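Local coordinates for DUF3809 domain-containing protein (Deinococcus radiodurans, PDB 3NQN), which is of unknown function but binds calcium ions and has the helix-on-sheet architecture of the Bet v 1-like clan, at residues Trp90-Gln96 and Ala108-His114; Val35-Arg39 and Glu141-Lys145; Gln8-Leu12 and Leu147-Leu151; Leu22-Arg26 and Arg72-Ala77; Leu52-Val56 and Ala135-Leu140. Residue numbers count along the deposited sequence, not the author numbering.

Contact 1 (Trp90-Gln96 and Ala108-His114); sequences WVAVSGQ and AFQFQAH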
# COMPACT_ATOMS: atom_id res chain seq x y z
N TRP A 90 -3.25 3.56 10.43
CA TRP A 90 -1.96 4.19 10.42
C TRP A 90 -1.32 4.05 11.80
O TRP A 90 -1.95 3.57 12.73
CB TRP A 90 -2.07 5.67 10.01
CG TRP A 90 -3.00 6.53 10.91
CD1 TRP A 90 -4.36 6.60 10.86
CD2 TRP A 90 -2.59 7.51 11.88
NE1 TRP A 90 -4.83 7.51 11.79
CE2 TRP A 90 -3.76 8.07 12.44
CE3 TRP A 90 -1.33 7.91 12.39
CZ2 TRP A 90 -3.72 9.04 13.44
CZ3 TRP A 90 -1.30 8.88 13.38
CH2 TRP A 90 -2.49 9.43 13.90
N VAL A 91 -0.04 4.39 11.89
CA VAL A 91 0.71 4.27 13.12
C VAL A 91 1.34 5.61 13.50
O VAL A 91 1.78 6.37 12.62
CB VAL A 91 1.86 3.21 12.96
CG1 VAL A 91 2.78 3.20 14.20
CG2 VAL A 91 1.27 1.83 12.70
N ALA A 92 1.32 5.91 14.80
CA ALA A 92 2.02 7.07 15.38
C ALA A 92 3.29 6.55 16.04
O ALA A 92 3.22 5.77 16.98
CB ALA A 92 1.17 7.72 16.42
N VAL A 93 4.45 6.99 15.52
CA VAL A 93 5.76 6.61 16.03
C VAL A 93 6.39 7.78 16.77
O VAL A 93 6.60 8.87 16.19
CB VAL A 93 6.69 6.16 14.91
CG1 VAL A 93 8.12 5.85 15.47
CG2 VAL A 93 6.12 4.93 14.18
N SER A 94 6.61 7.61 18.06
CA SER A 94 7.24 8.64 18.89
C SER A 94 8.52 8.08 19.46
O SER A 94 8.64 6.88 19.65
CB SER A 94 6.33 9.04 20.05
OG SER A 94 5.02 9.34 19.63
N GLY A 95 9.49 8.95 19.72
CA GLY A 95 10.75 8.54 20.30
C GLY A 95 11.52 9.70 20.89
O GLY A 95 11.39 10.87 20.45
N GLN A 96 12.30 9.40 21.93
CA GLN A 96 13.15 10.38 22.55
C GLN A 96 14.51 9.74 22.78
O GLN A 96 14.61 8.56 23.15
CB GLN A 96 12.57 10.87 23.89
CG GLN A 96 11.07 11.33 23.85
CD GLN A 96 10.09 10.15 23.89
OE1 GLN A 96 10.28 9.21 24.63
NE2 GLN A 96 9.01 10.24 23.09
N ALA A 108 13.87 5.89 24.24
CA ALA A 108 12.52 5.47 24.55
C ALA A 108 11.69 5.66 23.27
O ALA A 108 11.72 6.74 22.65
CB ALA A 108 11.94 6.31 25.69
N PHE A 109 10.98 4.61 22.87
CA PHE A 109 10.08 4.67 21.72
C PHE A 109 8.69 4.26 22.09
O PHE A 109 8.51 3.37 22.93
CB PHE A 109 10.57 3.77 20.61
CG PHE A 109 11.81 4.26 19.95
CD1 PHE A 109 11.74 5.14 18.89
CD2 PHE A 109 13.05 3.89 20.44
CE1 PHE A 109 12.87 5.63 18.30
CE2 PHE A 109 14.20 4.38 19.85
CZ PHE A 109 14.10 5.26 18.77
N GLN A 110 7.70 4.92 21.50
CA GLN A 110 6.28 4.55 21.73
C GLN A 110 5.57 4.45 20.37
O GLN A 110 5.86 5.22 19.45
CB GLN A 110 5.56 5.55 22.65
CG GLN A 110 6.30 5.90 23.95
CD GLN A 110 7.39 6.96 23.76
OE1 GLN A 110 7.22 7.90 23.00
NE2 GLN A 110 8.49 6.81 24.47
N PHE A 111 4.72 3.43 20.23
CA PHE A 111 3.97 3.20 19.01
C PHE A 111 2.52 3.07 19.35
O PHE A 111 2.16 2.43 20.34
CB PHE A 111 4.41 1.89 18.34
CG PHE A 111 5.82 1.87 17.94
CD1 PHE A 111 6.81 1.47 18.85
CD2 PHE A 111 6.20 2.19 16.65
CE1 PHE A 111 8.12 1.42 18.47
CE2 PHE A 111 7.51 2.13 16.27
CZ PHE A 111 8.49 1.75 17.19
N GLN A 112 1.67 3.67 18.52
CA GLN A 112 0.23 3.57 18.68
C GLN A 112 -0.38 3.29 17.29
O GLN A 112 -0.09 3.99 16.34
CB GLN A 112 -0.33 4.87 19.29
CG GLN A 112 -1.87 4.95 19.35
CD GLN A 112 -2.46 4.24 20.56
OE1 GLN A 112 -1.87 4.23 21.64
NE2 GLN A 112 -3.67 3.71 20.41
N ALA A 113 -1.16 2.23 17.18
CA ALA A 113 -1.85 1.92 15.93
C ALA A 113 -3.21 2.58 16.01
O ALA A 113 -3.87 2.50 17.02
CB ALA A 113 -1.99 0.42 15.73
N HIS A 114 -3.58 3.30 14.95
CA HIS A 114 -4.85 3.99 14.88
C HIS A 114 -5.72 3.31 13.82
O HIS A 114 -5.42 3.38 12.64
CB HIS A 114 -4.63 5.46 14.51
CG HIS A 114 -4.02 6.28 15.62
ND1 HIS A 114 -4.79 6.97 16.53
CD2 HIS A 114 -2.73 6.52 15.94
CE1 HIS A 114 -3.99 7.60 17.38
NE2 HIS A 114 -2.74 7.34 17.05
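This is the beta hairpin of strands 90-99 and 104-114, one strand in from the 5-13 edge of the antiparallel sheet, as in the Bet v 1-like clan, and its backbone pairing is complete. Trp90, Ala92, Ser94 and Gln96 each give and take a bond with His114, Gln112, Gln110 and Ala108. The backbone groups in between point outward: Val91 bonds to Pro65, Gly95 to Leu79, Phe109 to Gln8 and Phe111 to Ala6 of strand 5-13, Ala113 to Leu4 just before it, and Val93 O accepts from Ser68 OG. Val91, Val93, Phe109, Phe111 and Ala113 share one face, where the last three touch helix 122-153. The opposite face carries Trp90, Ser94, Gln96, Gln110, Gln112 and His114, with two alanines. There the Trp90 six-membered ring and the His114 ring form an offset stack, centroids 4.1 Å apart. Farther along, two side-chain amides pair: Gln96 NE2 gives to Gln110 OE1 at 2.9 Å, and Gln110 NE2 to Gln96 OE1 at 3.0 Å.

Contact 2 (Val35-Arg39 and Glu141-Lys145); sequences VRFLR and ERVAK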
# COMPACT_ATOMS: atom_id res chain seq x y z
N VAL A 35 17.76 -0.50 11.55
CA VAL A 35 16.48 -0.84 12.18
C VAL A 35 15.59 -1.66 11.23
O VAL A 35 15.45 -1.32 10.07
CB VAL A 35 15.77 0.41 12.67
CG1 VAL A 35 14.34 0.11 13.09
CG2 VAL A 35 16.57 1.01 13.85
N ARG A 36 15.01 -2.73 11.75
CA ARG A 36 14.15 -3.60 10.96
C ARG A 36 12.68 -3.33 11.27
O ARG A 36 12.34 -2.70 12.29
CB ARG A 36 14.44 -5.08 11.26
CG ARG A 36 15.83 -5.59 10.79
CD ARG A 36 16.28 -6.78 11.65
NE ARG A 36 15.54 -7.98 11.37
CZ ARG A 36 15.25 -8.94 12.26
NH1 ARG A 36 15.59 -8.83 13.54
NH2 ARG A 36 14.58 -10.00 11.85
N PHE A 37 11.83 -3.82 10.36
CA PHE A 37 10.37 -3.78 10.49
C PHE A 37 9.77 -2.41 10.28
O PHE A 37 8.59 -2.20 10.53
CB PHE A 37 9.90 -4.41 11.80
CG PHE A 37 10.51 -5.76 12.06
CD1 PHE A 37 10.23 -6.83 11.22
CD2 PHE A 37 11.39 -5.96 13.12
CE1 PHE A 37 10.80 -8.09 11.44
CE2 PHE A 37 11.96 -7.21 13.36
CZ PHE A 37 11.66 -8.28 12.52
N LEU A 38 10.59 -1.48 9.77
CA LEU A 38 10.12 -0.18 9.33
C LEU A 38 10.38 -0.09 7.82
O LEU A 38 11.43 0.39 7.37
CB LEU A 38 10.84 0.96 10.07
CG LEU A 38 10.58 1.08 11.58
CD1 LEU A 38 11.31 2.30 12.14
CD2 LEU A 38 9.08 1.14 11.89
N ARG A 39 9.41 -0.55 7.03
CA ARG A 39 9.60 -0.62 5.59
C ARG A 39 9.47 0.77 4.94
O ARG A 39 8.70 1.61 5.40
CB ARG A 39 8.60 -1.60 4.97
CG ARG A 39 9.06 -2.18 3.62
CD ARG A 39 8.00 -3.07 3.00
NE ARG A 39 6.83 -2.31 2.55
CZ ARG A 39 5.73 -2.85 2.02
NH1 ARG A 39 5.63 -4.17 1.89
NH2 ARG A 39 4.73 -2.07 1.64
N GLU A 141 4.55 -4.86 18.71
CA GLU A 141 5.50 -5.49 19.62
C GLU A 141 6.76 -5.97 18.89
O GLU A 141 7.88 -5.81 19.41
CB GLU A 141 4.83 -6.66 20.36
CG GLU A 141 3.72 -6.24 21.37
CD GLU A 141 4.27 -5.45 22.59
OE1 GLU A 141 5.51 -5.47 22.84
OE2 GLU A 141 3.46 -4.80 23.29
N ARG A 142 6.61 -6.53 17.69
CA ARG A 142 7.76 -7.04 16.95
C ARG A 142 8.74 -5.88 16.68
O ARG A 142 9.95 -6.00 16.94
CB ARG A 142 7.32 -7.67 15.63
CG ARG A 142 8.44 -8.42 14.88
CD ARG A 142 8.63 -9.82 15.43
NE ARG A 142 9.35 -10.69 14.50
CZ ARG A 142 10.66 -10.93 14.52
NH1 ARG A 142 11.45 -10.36 15.44
NH2 ARG A 142 11.19 -11.76 13.62
N VAL A 143 8.22 -4.76 16.20
CA VAL A 143 9.09 -3.62 15.89
C VAL A 143 9.71 -3.05 17.17
O VAL A 143 10.90 -2.77 17.22
CB VAL A 143 8.37 -2.51 15.06
CG1 VAL A 143 7.20 -1.92 15.82
CG2 VAL A 143 9.36 -1.43 14.65
N ALA A 144 8.91 -2.95 18.23
CA ALA A 144 9.36 -2.37 19.50
C ALA A 144 10.46 -3.25 20.13
O ALA A 144 11.53 -2.76 20.50
CB ALA A 144 8.18 -2.22 20.46
N LYS A 145 10.20 -4.55 20.18
CA LYS A 145 11.14 -5.49 20.76
C LYS A 145 12.45 -5.60 20.02
O LYS A 145 13.47 -5.91 20.63
CB LYS A 145 10.50 -6.85 20.89
CG LYS A 145 9.43 -6.93 22.00
CD LYS A 145 8.82 -8.31 22.03
CE LYS A 145 7.68 -8.40 23.03
NZ LYS A 145 6.94 -9.68 22.90
O HOH W 1 12.87 -2.77 15.12
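Start at Val35, which has no direct contact with 141-145 but leans on Leu147 and Leu151 one to two turns further along the same helix. Arg36 comes next. Its carbonyl reaches the helix through water 1, which donates to both Arg36 O and Val143 O at 2.9 Å. Its guanidinium forms a salt bridge with Glu149, which probably eases the nearness of Arg142 (Arg36 NH2 to Arg142 NH2, 4.2 Å). Phe37 points at the helix: Arg142 CG sits over its ring in a CH-pi contact, 4.0 Å from the centroid, and Phe37 CB meets Val143 CB at 4.1 Å. Leu38 then dips inward, its CD2 3.8 Å from Val143 CG2. By Arg39 the loop has moved out of reach of the helix segment, and the Arg39 guanidinium forms a salt bridge with Glu51. The loop thus bridges helix 28-31 and strand 41-43 while lying along helix 122-153, and Leu38 and Val143 both pack on Leu52 of strand 47-56, with Leu38 also touching Phe66 of strand 60-73.

Contact 3 (Gln8-Leu12 and Leu147-Leu151); sequences QSFTL and LPEGL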
# COMPACT_ATOMS: atom_id res chain seq x y z
N GLN A 8 9.08 0.83 24.20
CA GLN A 8 10.40 0.23 24.38
C GLN A 8 11.37 1.29 24.90
O GLN A 8 11.30 2.45 24.48
CB GLN A 8 10.92 -0.38 23.07
CG GLN A 8 12.28 -1.07 23.17
CD GLN A 8 12.30 -2.27 24.13
OE1 GLN A 8 12.42 -2.11 25.34
NE2 GLN A 8 12.24 -3.46 23.57
N SER A 9 12.19 0.91 25.87
CA SER A 9 13.21 1.81 26.38
C SER A 9 14.48 1.04 26.67
O SER A 9 14.45 -0.13 27.09
CB SER A 9 12.71 2.58 27.60
OG SER A 9 12.05 1.74 28.52
N PHE A 10 15.61 1.68 26.43
CA PHE A 10 16.90 1.01 26.57
C PHE A 10 18.04 1.99 26.48
O PHE A 10 17.88 3.12 26.02
CB PHE A 10 17.05 -0.07 25.49
CG PHE A 10 16.97 0.46 24.08
CD1 PHE A 10 15.73 0.63 23.46
CD2 PHE A 10 18.11 0.78 23.37
CE1 PHE A 10 15.64 1.14 22.18
CE2 PHE A 10 18.03 1.29 22.08
CZ PHE A 10 16.79 1.46 21.48
N THR A 11 19.20 1.53 26.91
CA THR A 11 20.43 2.33 26.87
C THR A 11 21.48 1.62 26.04
O THR A 11 21.48 0.42 25.96
CB THR A 11 20.98 2.61 28.28
OG1 THR A 11 21.11 1.38 29.01
CG2 THR A 11 20.08 3.57 29.04
N LEU A 12 22.34 2.41 25.40
CA LEU A 12 23.46 1.90 24.59
C LEU A 12 24.57 2.91 24.65
O LEU A 12 24.32 4.11 24.64
CB LEU A 12 23.08 1.79 23.11
CG LEU A 12 22.08 0.77 22.64
CD1 LEU A 12 21.84 0.97 21.14
CD2 LEU A 12 22.59 -0.65 22.94
N LEU A 147 13.94 -3.03 18.40
CA LEU A 147 14.62 -1.73 18.34
C LEU A 147 16.03 -1.69 18.94
O LEU A 147 16.92 -1.12 18.34
CB LEU A 147 13.77 -0.60 18.94
CG LEU A 147 12.84 0.11 18.00
CD1 LEU A 147 12.03 1.19 18.75
CD2 LEU A 147 13.61 0.73 16.81
N PRO A 148 16.22 -2.27 20.13
CA PRO A 148 17.58 -2.23 20.67
C PRO A 148 18.62 -2.88 19.73
O PRO A 148 19.69 -2.34 19.54
CB PRO A 148 17.46 -3.00 21.98
CG PRO A 148 16.01 -2.71 22.43
CD PRO A 148 15.23 -2.70 21.14
N GLU A 149 18.26 -4.03 19.17
CA GLU A 149 19.09 -4.73 18.20
C GLU A 149 19.37 -3.82 16.99
O GLU A 149 20.52 -3.65 16.58
CB GLU A 149 18.37 -6.01 17.74
CG GLU A 149 19.15 -6.87 16.74
CD GLU A 149 18.38 -8.09 16.27
OE1 GLU A 149 17.15 -7.98 16.02
OE2 GLU A 149 19.02 -9.16 16.14
N GLY A 150 18.31 -3.19 16.48
CA GLY A 150 18.41 -2.31 15.32
C GLY A 150 19.26 -1.08 15.54
O GLY A 150 20.09 -0.75 14.71
N LEU A 151 19.04 -0.38 16.65
CA LEU A 151 19.87 0.76 16.95
C LEU A 151 21.33 0.34 17.14
O LEU A 151 22.23 1.01 16.65
CB LEU A 151 19.35 1.55 18.17
CG LEU A 151 18.42 2.71 17.80
CD1 LEU A 151 17.05 2.20 17.38
CD2 LEU A 151 18.30 3.65 18.90
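As in the helix-grip fold of the Bet v 1-like clan, to which the family belongs, the long C-terminal helix lies across the curved sheet, and here it meets the edge strand 5-13. Side chains alternate along 8-12: Gln8, Phe10 and Leu12 point toward the helix, while Ser9 points away. The two segments cross at -35°, their axes 9.4 Å apart, a gap that a phenylalanine can fill. Phe10 is the main bump. Its ring drops into a hollow formed by Leu147, Pro148 and Leu151, residues of two successive turns: Leu147 CB lies 4.1 Å from Phe10 CE1, while Leu151 CD2 approaches the ring edge, 3.7 Å from Phe10 CZ. To one side Leu12 rests its CD1 3.9 Å from Leu151 CB; to the other, Gln8 NE2 lies 3.9 Å from Pro148 CD and gives its hydrogen bond to Ala144 O. Pro148 brings no backbone N-H, and the helix is kinked here, with the nitrogens of 148 and 149 unbonded to the turn before. Phe10 also meets the ring of Phe107 on the next strand. Pro148 covers one face of the Phe10 ring, its CG 3.8 Å from the centroid in a CH-pi contact.

Contact 4 (Leu22-Arg26 and Arg72-Ala77); sequences LAFVR and RTPQGA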
# COMPACT_ATOMS: atom_id res chain seq x y z
N LEU A 22 25.66 12.38 20.20
CA LEU A 22 24.71 13.47 19.86
C LEU A 22 24.43 13.52 18.37
O LEU A 22 23.28 13.63 17.95
CB LEU A 22 25.27 14.83 20.30
CG LEU A 22 24.90 15.38 21.65
CD1 LEU A 22 25.73 16.65 21.94
CD2 LEU A 22 23.41 15.69 21.70
N ALA A 23 25.49 13.43 17.55
CA ALA A 23 25.35 13.46 16.10
C ALA A 23 24.55 12.27 15.59
O ALA A 23 23.73 12.40 14.68
CB ALA A 23 26.74 13.50 15.42
N PHE A 24 24.82 11.11 16.17
CA PHE A 24 24.15 9.86 15.80
C PHE A 24 22.63 9.92 16.05
O PHE A 24 21.83 9.60 15.18
CB PHE A 24 24.80 8.71 16.60
CG PHE A 24 24.17 7.37 16.38
CD1 PHE A 24 24.58 6.56 15.36
CD2 PHE A 24 23.24 6.89 17.28
CE1 PHE A 24 24.03 5.30 15.19
CE2 PHE A 24 22.69 5.62 17.12
CZ PHE A 24 23.09 4.84 16.07
N VAL A 25 22.24 10.35 17.24
CA VAL A 25 20.80 10.39 17.58
C VAL A 25 20.06 11.50 16.85
O VAL A 25 18.83 11.44 16.73
CB VAL A 25 20.55 10.51 19.14
CG1 VAL A 25 21.14 9.27 19.88
CG2 VAL A 25 21.10 11.80 19.68
N ARG A 26 20.79 12.50 16.36
CA ARG A 26 20.15 13.64 15.69
C ARG A 26 19.96 13.44 14.21
O ARG A 26 19.26 14.23 13.57
CB ARG A 26 20.94 14.92 15.93
CG ARG A 26 20.78 15.45 17.34
CD ARG A 26 21.73 16.55 17.64
NE ARG A 26 21.37 17.25 18.86
CZ ARG A 26 22.16 18.11 19.50
NH1 ARG A 26 23.38 18.38 19.03
NH2 ARG A 26 21.74 18.71 20.60
N ARG A 72 15.15 18.47 17.23
CA ARG A 72 16.47 18.52 17.80
C ARG A 72 16.39 19.16 19.18
O ARG A 72 15.85 20.25 19.34
CB ARG A 72 17.36 19.36 16.89
CG ARG A 72 18.77 19.56 17.35
CD ARG A 72 19.51 20.53 16.40
NE ARG A 72 20.94 20.61 16.70
CZ ARG A 72 21.46 21.35 17.67
NH1 ARG A 72 20.67 22.10 18.45
NH2 ARG A 72 22.78 21.35 17.87
N THR A 73 16.94 18.48 20.17
CA THR A 73 16.91 18.94 21.55
C THR A 73 18.32 19.13 22.10
O THR A 73 19.30 18.71 21.49
CB THR A 73 16.16 17.93 22.41
OG1 THR A 73 16.79 16.66 22.28
CG2 THR A 73 14.69 17.84 21.94
N PRO A 74 18.45 19.75 23.28
CA PRO A 74 19.80 20.01 23.79
C PRO A 74 20.65 18.75 24.05
O PRO A 74 21.86 18.79 23.83
CB PRO A 74 19.53 20.79 25.08
CG PRO A 74 18.27 21.50 24.81
CD PRO A 74 17.44 20.55 23.99
N GLN A 75 20.03 17.64 24.46
CA GLN A 75 20.74 16.39 24.76
C GLN A 75 20.61 15.34 23.66
O GLN A 75 21.11 14.23 23.79
CB GLN A 75 20.19 15.75 26.03
CG GLN A 75 20.12 16.63 27.22
CD GLN A 75 19.80 15.83 28.45
OE1 GLN A 75 18.66 15.80 28.90
NE2 GLN A 75 20.78 15.08 28.93
N GLY A 76 19.88 15.66 22.59
CA GLY A 76 19.68 14.68 21.52
C GLY A 76 18.63 15.08 20.50
O GLY A 76 18.79 16.07 19.80
N ALA A 77 17.55 14.31 20.43
CA ALA A 77 16.50 14.54 19.45
C ALA A 77 15.29 13.71 19.79
O ALA A 77 15.39 12.72 20.54
CB ALA A 77 17.00 14.17 18.05
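Arg26 does most of the work, clamping its guanidinium onto the backbone of a tight beta hairpin. Its NE donates to Gly76 O at 3.0 Å, and its NH2 to Thr73 O at 2.6 Å, so one side chain grips both ends of the turn. Those two carbonyls also belong to the turn itself: Thr73 N bonds to Gly76 O and Gly76 N to Thr73 O, closing a two-residue loop of Pro74 and Gln75 with the backbone angles of a type I turn. Over one face of the Arg26 guanidinium lies that of Arg72, centres 3.8 Å apart and planes at 27°. This is a stack of like charges, with Arg26 NH1 only 3.2 Å from Arg72 NH2 and both atoms donors.

Around this polar grip the surfaces close by packing. Leu22 CD2 reaches Gln75 O at 3.4 Å, and Val25 CG2 lies 3.7 Å from Gly76 CA, where a side chain would be tight. Ala77 CB settles 3.5 Å from Val25 O. The contact joins the C-terminal part of helix 18-26 to the hairpin between strands 60-73 and 76-81; the same helix reaches over the sheet, with Leu22 on Ala99, Val25 on Ala97, Met105 and Phe107, and Phe24 turning to helix 28-31.

Contact 5 (Leu52-Val56 and Ala135-Leu140); sequences LLVTV and AAGRTL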
# COMPACT_ATOMS: atom_id res chain seq x y z
N LEU A 52 4.64 0.21 8.76
CA LEU A 52 4.72 -1.05 9.44
C LEU A 52 3.79 -2.00 8.73
O LEU A 52 2.76 -1.57 8.17
CB LEU A 52 4.29 -0.94 10.91
CG LEU A 52 5.16 -0.11 11.86
CD1 LEU A 52 5.16 1.34 11.42
CD2 LEU A 52 4.65 -0.24 13.31
N LEU A 53 4.11 -3.29 8.76
CA LEU A 53 3.30 -4.29 8.07
C LEU A 53 2.48 -5.12 9.06
O LEU A 53 3.03 -5.72 9.99
CB LEU A 53 4.19 -5.21 7.23
CG LEU A 53 5.05 -4.54 6.14
CD1 LEU A 53 5.82 -5.61 5.35
CD2 LEU A 53 4.20 -3.70 5.22
N VAL A 54 1.17 -5.08 8.90
CA VAL A 54 0.25 -5.90 9.67
C VAL A 54 -0.22 -7.03 8.76
O VAL A 54 -0.84 -6.78 7.71
CB VAL A 54 -0.98 -5.09 10.14
CG1 VAL A 54 -1.98 -6.01 10.90
CG2 VAL A 54 -0.54 -3.92 11.01
N THR A 55 0.08 -8.26 9.15
CA THR A 55 -0.27 -9.43 8.36
C THR A 55 -1.58 -10.04 8.82
O THR A 55 -1.71 -10.42 9.98
CB THR A 55 0.83 -10.51 8.43
OG1 THR A 55 2.05 -9.97 7.93
CG2 THR A 55 0.46 -11.73 7.60
N VAL A 56 -2.56 -10.10 7.92
CA VAL A 56 -3.81 -10.76 8.21
C VAL A 56 -4.09 -11.75 7.12
O VAL A 56 -3.51 -11.66 6.02
CB VAL A 56 -4.99 -9.76 8.37
CG1 VAL A 56 -4.72 -8.80 9.51
CG2 VAL A 56 -5.26 -9.00 7.06
N ALA A 135 -3.40 -8.92 15.28
CA ALA A 135 -2.35 -8.81 14.29
C ALA A 135 -1.59 -7.50 14.45
O ALA A 135 -0.36 -7.48 14.40
CB ALA A 135 -2.94 -8.92 12.89
N ALA A 136 -2.33 -6.41 14.62
CA ALA A 136 -1.73 -5.08 14.78
C ALA A 136 -0.90 -5.03 16.06
O ALA A 136 0.16 -4.40 16.09
CB ALA A 136 -2.81 -4.00 14.80
N GLY A 137 -1.38 -5.69 17.10
CA GLY A 137 -0.65 -5.77 18.37
C GLY A 137 0.67 -6.49 18.21
O GLY A 137 1.67 -6.07 18.78
N ARG A 138 0.67 -7.56 17.41
CA ARG A 138 1.88 -8.32 17.16
C ARG A 138 2.88 -7.52 16.38
O ARG A 138 4.08 -7.63 16.61
CB ARG A 138 1.56 -9.61 16.39
CG ARG A 138 0.97 -10.71 17.24
CD ARG A 138 0.99 -12.05 16.49
NE ARG A 138 -0.03 -12.12 15.44
CZ ARG A 138 -1.29 -12.52 15.64
NH1 ARG A 138 -1.70 -12.90 16.85
NH2 ARG A 138 -2.15 -12.55 14.63
N THR A 139 2.38 -6.75 15.40
CA THR A 139 3.22 -5.87 14.59
C THR A 139 3.93 -4.82 15.45
O THR A 139 5.15 -4.60 15.31
CB THR A 139 2.39 -5.15 13.52
OG1 THR A 139 1.89 -6.12 12.58
CG2 THR A 139 3.24 -4.07 12.77
N LEU A 140 3.18 -4.18 16.32
CA LEU A 140 3.74 -3.15 17.17
C LEU A 140 4.82 -3.70 18.11
O LEU A 140 5.87 -3.09 18.27
CB LEU A 140 2.63 -2.47 17.98
CG LEU A 140 1.60 -1.63 17.20
CD1 LEU A 140 0.77 -0.84 18.19
CD2 LEU A 140 2.25 -0.69 16.20
O HOH W 2 0.99 -8.68 11.90
O HOH W 3 -0.21 -11.11 12.35
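Apolar contacts carry most of this interface. Ala135 CB fits against Val54 CG1 at 3.7 Å and Val56 CG1 at 3.8 Å, small enough to let the helix come close: the axes approach to 7.3 Å, and Val54 and Ala136 have their CA atoms 5.5 Å apart. At the other end Leu52 CD2 meets Leu140 CD2 at 3.8 Å, and Leu52 CB touches Thr139 CG2 at the same distance. The polar contacts centre on Thr139, whose OG1 lies 2.9 Å from Leu53 O. Two waters complete the seam. Water 2 accepts from Thr55 N (2.9 Å) and donates to Thr139 OG1 (2.8 Å); water 3 donates to Thr55 O (2.9 Å) and accepts a longer bond from Arg138 NE (3.3 Å). Beyond the chain, Val56 packs on Phe128 of the second subunit, while Leu53 faces the other way, onto the calcium-binding residue Asp63. A long C-terminal helix packed across an antiparallel sheet is characteristic of the helix-grip fold, consistent with the Bet v 1-like clan.

Contacts 5, 2 and 3 follow one another along helix 122-153, with centres about 10 Å apart from 5 to 2 and 11 Å from 2 to 3. Contact 1 forms the sheet floor beneath it, touching all three: Phe111 packs on Val143, Leu147 and Leu140. Contact 4 lies at the far end of the sheet, about 30 Å from contact 5 between centres, where helix 18-26 meets the hairpin; it touches contact 3 through Phe24 and Leu151. Along the chain, contact 3 spans all the others, contacts 1 and 5 fall within contact 2, and contact 4 closes before contact 1 opens but interleaves with 2 and 5. The C-terminal helix thus packs back on strands and a loop that precede it.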